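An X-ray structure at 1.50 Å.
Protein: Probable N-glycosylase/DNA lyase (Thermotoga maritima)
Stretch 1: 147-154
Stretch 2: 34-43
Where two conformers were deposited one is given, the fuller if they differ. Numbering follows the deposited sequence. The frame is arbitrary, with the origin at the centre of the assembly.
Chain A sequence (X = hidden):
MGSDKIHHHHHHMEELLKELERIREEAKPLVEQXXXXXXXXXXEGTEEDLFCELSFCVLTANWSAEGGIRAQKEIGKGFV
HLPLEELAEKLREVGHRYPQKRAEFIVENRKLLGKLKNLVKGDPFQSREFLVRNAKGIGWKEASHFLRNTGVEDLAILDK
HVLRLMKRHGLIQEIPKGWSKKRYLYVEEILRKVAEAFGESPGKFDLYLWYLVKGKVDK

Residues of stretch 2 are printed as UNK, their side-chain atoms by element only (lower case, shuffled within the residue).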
# COMPACT_ATOMS: atom_id res chain seq x y z
N LEU A 147 -1.28 -1.65 5.82
CA LEU A 147 -1.33 -0.95 7.10
C LEU A 147 -1.59 0.55 6.91
O LEU A 147 -2.44 1.15 7.58
CB LEU A 147 -0.08 -1.25 7.93
CG LEU A 147 -0.02 -2.70 8.43
CD1 LEU A 147 1.36 -3.05 8.95
CD2 LEU A 147 -1.08 -2.95 9.51
N ARG A 148 -0.89 1.17 5.97
CA ARG A 148 -1.11 2.57 5.67
C ARG A 148 -2.57 2.84 5.30
O ARG A 148 -3.16 3.84 5.73
CB ARG A 148 -0.18 2.99 4.53
CG ARG A 148 -0.02 4.49 4.33
CD ARG A 148 -1.21 5.18 3.64
NE ARG A 148 -1.56 4.59 2.35
CZ ARG A 148 -1.03 4.95 1.19
NH1 ARG A 148 -0.08 5.86 1.14
NH2 ARG A 148 -1.42 4.35 0.07
N ASN A 149 -3.15 1.93 4.50
CA ASN A 149 -4.52 2.09 4.03
C ASN A 149 -5.57 1.89 5.15
O ASN A 149 -6.76 2.11 4.93
CB ASN A 149 -4.82 1.20 2.83
CG ASN A 149 -4.26 1.76 1.53
OD1 ASN A 149 -3.41 2.62 1.53
ND2 ASN A 149 -4.74 1.26 0.43
N THR A 150 -5.12 1.49 6.33
CA THR A 150 -6.00 1.42 7.50
C THR A 150 -5.71 2.57 8.48
O THR A 150 -6.23 2.59 9.58
CB THR A 150 -5.87 0.08 8.26
OG1 THR A 150 -4.63 0.04 8.99
CG2 THR A 150 -5.94 -1.07 7.31
N GLY A 151 -4.86 3.50 8.06
CA GLY A 151 -4.58 4.71 8.83
C GLY A 151 -3.19 4.79 9.44
O GLY A 151 -2.87 5.81 10.07
N VAL A 152 -2.37 3.76 9.29
CA VAL A 152 -1.02 3.80 9.86
C VAL A 152 -0.13 4.81 9.13
O VAL A 152 -0.10 4.84 7.89
CB VAL A 152 -0.35 2.40 9.85
CG1 VAL A 152 1.12 2.48 10.23
CG2 VAL A 152 -1.10 1.44 10.79
N GLU A 153 0.57 5.65 9.87
CA GLU A 153 1.39 6.68 9.24
C GLU A 153 2.89 6.43 9.29
O GLU A 153 3.65 7.12 8.60
CB GLU A 153 1.05 8.04 9.86
CG GLU A 153 -0.37 8.50 9.46
CD GLU A 153 -0.74 9.91 9.93
OE1 GLU A 153 -0.01 10.87 9.58
OE2 GLU A 153 -1.78 10.04 10.61
N ASP A 154 3.31 5.43 10.05
CA ASP A 154 4.71 5.20 10.38
C ASP A 154 5.54 4.54 9.28
O ASP A 154 6.78 4.53 9.38
CB ASP A 154 4.78 4.29 11.62
CG ASP A 154 3.84 4.73 12.75
OD1 ASP A 154 2.59 4.68 12.58
OD2 ASP A 154 4.36 5.10 13.82
N UNK A 34 -8.19 11.52 1.58
CA UNK A 34 -7.91 10.10 1.38
C UNK A 34 -7.51 9.48 2.72
O UNK A 34 -7.96 8.38 3.07
n UNK A 34 -9.07 9.41 -3.74
c UNK A 34 -6.56 8.48 -0.03
c UNK A 34 -7.76 7.83 -0.69
n UNK A 34 -7.97 8.30 -2.07
n UNK A 34 -9.90 9.48 -1.60
c UNK A 34 -6.83 9.92 0.33
c UNK A 34 -8.98 9.06 -2.46
N UNK A 35 -6.69 10.19 3.48
CA UNK A 35 -6.31 9.69 4.79
C UNK A 35 -7.46 9.55 5.76
O UNK A 35 -7.46 8.64 6.60
c UNK A 35 -2.89 8.02 7.11
c UNK A 35 -5.15 10.47 5.41
c UNK A 35 -4.00 9.60 5.69
c UNK A 35 -3.08 9.34 4.71
c UNK A 35 -1.94 7.81 6.12
c UNK A 35 -2.04 8.47 4.92
c UNK A 35 -3.92 8.91 6.89
N UNK A 36 -8.46 10.42 5.64
CA UNK A 36 -9.64 10.30 6.50
C UNK A 36 -10.35 8.98 6.20
O UNK A 36 -10.92 8.36 7.10
c UNK A 36 -10.51 14.04 6.39
o UNK A 36 -11.49 14.02 5.60
c UNK A 36 -10.57 11.50 6.32
c UNK A 36 -10.10 12.73 7.07
o UNK A 36 -9.85 15.08 6.65
N UNK A 37 -10.32 8.56 4.94
CA UNK A 37 -10.92 7.30 4.55
C UNK A 37 -10.10 6.12 5.11
O UNK A 37 -10.65 5.13 5.60
o UNK A 37 -11.15 7.78 0.30
c UNK A 37 -12.01 8.31 2.46
c UNK A 37 -11.07 7.22 3.03
c UNK A 37 -11.94 8.49 0.96
o UNK A 37 -12.69 9.35 0.43
N UNK A 38 -8.78 6.26 5.09
CA UNK A 38 -7.93 5.22 5.67
C UNK A 38 -8.20 5.10 7.17
O UNK A 38 -8.30 4.00 7.69
c UNK A 38 -6.00 5.61 4.04
c UNK A 38 -5.08 5.68 1.41
c UNK A 38 -4.82 6.24 3.73
c UNK A 38 -6.27 5.04 1.72
c UNK A 38 -4.36 6.29 2.42
c UNK A 38 -6.71 4.99 3.02
c UNK A 38 -6.45 5.55 5.48
N UNK A 39 -8.25 6.24 7.86
CA UNK A 39 -8.46 6.24 9.31
C UNK A 39 -9.82 5.62 9.65
O UNK A 39 -9.94 4.90 10.65
c UNK A 39 -6.64 9.31 10.84
c UNK A 39 -6.87 8.15 9.89
c UNK A 39 -8.31 7.64 9.92
c UNK A 39 -5.50 9.03 11.82
n UNK A 39 -4.25 8.51 11.16
N UNK A 40 -10.81 5.89 8.81
CA UNK A 40 -12.17 5.37 9.02
C UNK A 40 -12.14 3.85 8.94
O UNK A 40 -12.79 3.19 9.75
c UNK A 40 -15.45 5.84 6.95
n UNK A 40 -15.10 9.28 5.70
c UNK A 40 -14.56 5.32 8.05
n UNK A 40 -15.05 7.30 4.55
c UNK A 40 -13.16 5.94 7.99
n UNK A 40 -15.37 7.29 6.83
c UNK A 40 -15.17 7.95 5.70
N UNK A 41 -11.38 3.30 8.00
CA UNK A 41 -11.28 1.85 7.86
C UNK A 41 -10.65 1.23 9.11
O UNK A 41 -11.16 0.27 9.66
c UNK A 41 -10.21 0.02 6.39
c UNK A 41 -10.48 1.50 6.60
c UNK A 41 -9.37 -0.23 5.15
c UNK A 41 -11.53 -0.78 6.31
N UNK A 42 -9.53 1.78 9.56
CA UNK A 42 -8.89 1.27 10.77
C UNK A 42 -9.75 1.41 12.03
O UNK A 42 -9.74 0.53 12.89
N UNK A 43 -10.48 2.52 12.14
CA UNK A 43 -11.25 2.81 13.36
C UNK A 43 -12.59 2.10 13.41
O UNK A 43 -13.01 1.63 14.47
c UNK A 43 -10.26 5.15 13.89
o UNK A 43 -8.43 4.91 15.40
o UNK A 43 -10.41 4.26 16.11
c UNK A 43 -11.48 4.32 13.50
c UNK A 43 -9.66 4.74 15.23
O HOH W 1 -7.10 4.21 11.93

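Position 34 opens the helical stretch with three carbons, a nitrogen, and a carbon carrying two more nitrogens, none touching stretch 1: a guanidinium, so Arg 34. At position 35 one carbon leads to a ring of six carbons with no heteroatom, beside Arg 148 CD and Glu 153 CG, which makes it Phe 35. Its CE1 lies 3.6 Å from Arg 148 CD and its CE2 3.5 Å from Glu 153 CG, so the aliphatic parts of two charged side chains pack on it, while Gly 151 O and Val 152 O sit at the ring edge, where the C-H bonds point.

Position 36 has three carbons, the third bearing two oxygens, exposed and out of reach; it is Glu 36. Position 37 has the same pattern, also without contact, and is Glu 37; its OE1 accepts a weak hydrogen bond, part of a salt bridge, from Arg 34 NH1 at 2.8 Å, one helical turn on.

Position 38 again has one carbon and a six-carbon ring, its CB directed toward the turn and its ring against Arg 148 and Asn 149. This is Phe 38, which loses more area to the other stretch than any other residue here. Asn 149 CA stands 3.9 Å from the ring centroid in a CH-pi contact over the face, and Phe 38 CE2 lies 3.3 Å from Arg 148 NE, over one face of that guanidinium.

Position 39 is four carbons in a row ending in a nitrogen that reaches Gly 151 and Glu 153: Lys 39. Its CB points away, but the chain returns, and NZ meets Glu 153 OE2 at 3.0 Å in a salt bridge and Gly 151 O at 3.2 Å in a weak hydrogen bond. Position 40 carries another guanidinium on three carbons; its CB points away and nothing touches stretch 1, so this is Arg 40. Position 41 has four carbons forked at the second, near Asn 149 O, hence Leu 41, whose CD2 lies 3.5 Å from Asn 149 O.

Position 42 has no side-chain atoms, and its CA faces Thr 150 O: Gly 42. An ideal CB would fall 2.0 Å from Thr 150 O, a clash; without one, Gly 42 CA makes a CA-H...O contact with Thr 150 O at 3.2 Å. Position 43, three carbons ending in two oxygens, beyond contact, is Glu 43.

The rule is close backbone approach framed by side chains. The type I turn from Arg 148 to Gly 151 meets the helix where glycine occurs on both partners, a water donates to Lys 39 O and Thr 150 O, two phenylalanines fill the interface, and the lysine salt bridge ties the exposed side.

Stretch 2 34-43: RFEEFKRLGE
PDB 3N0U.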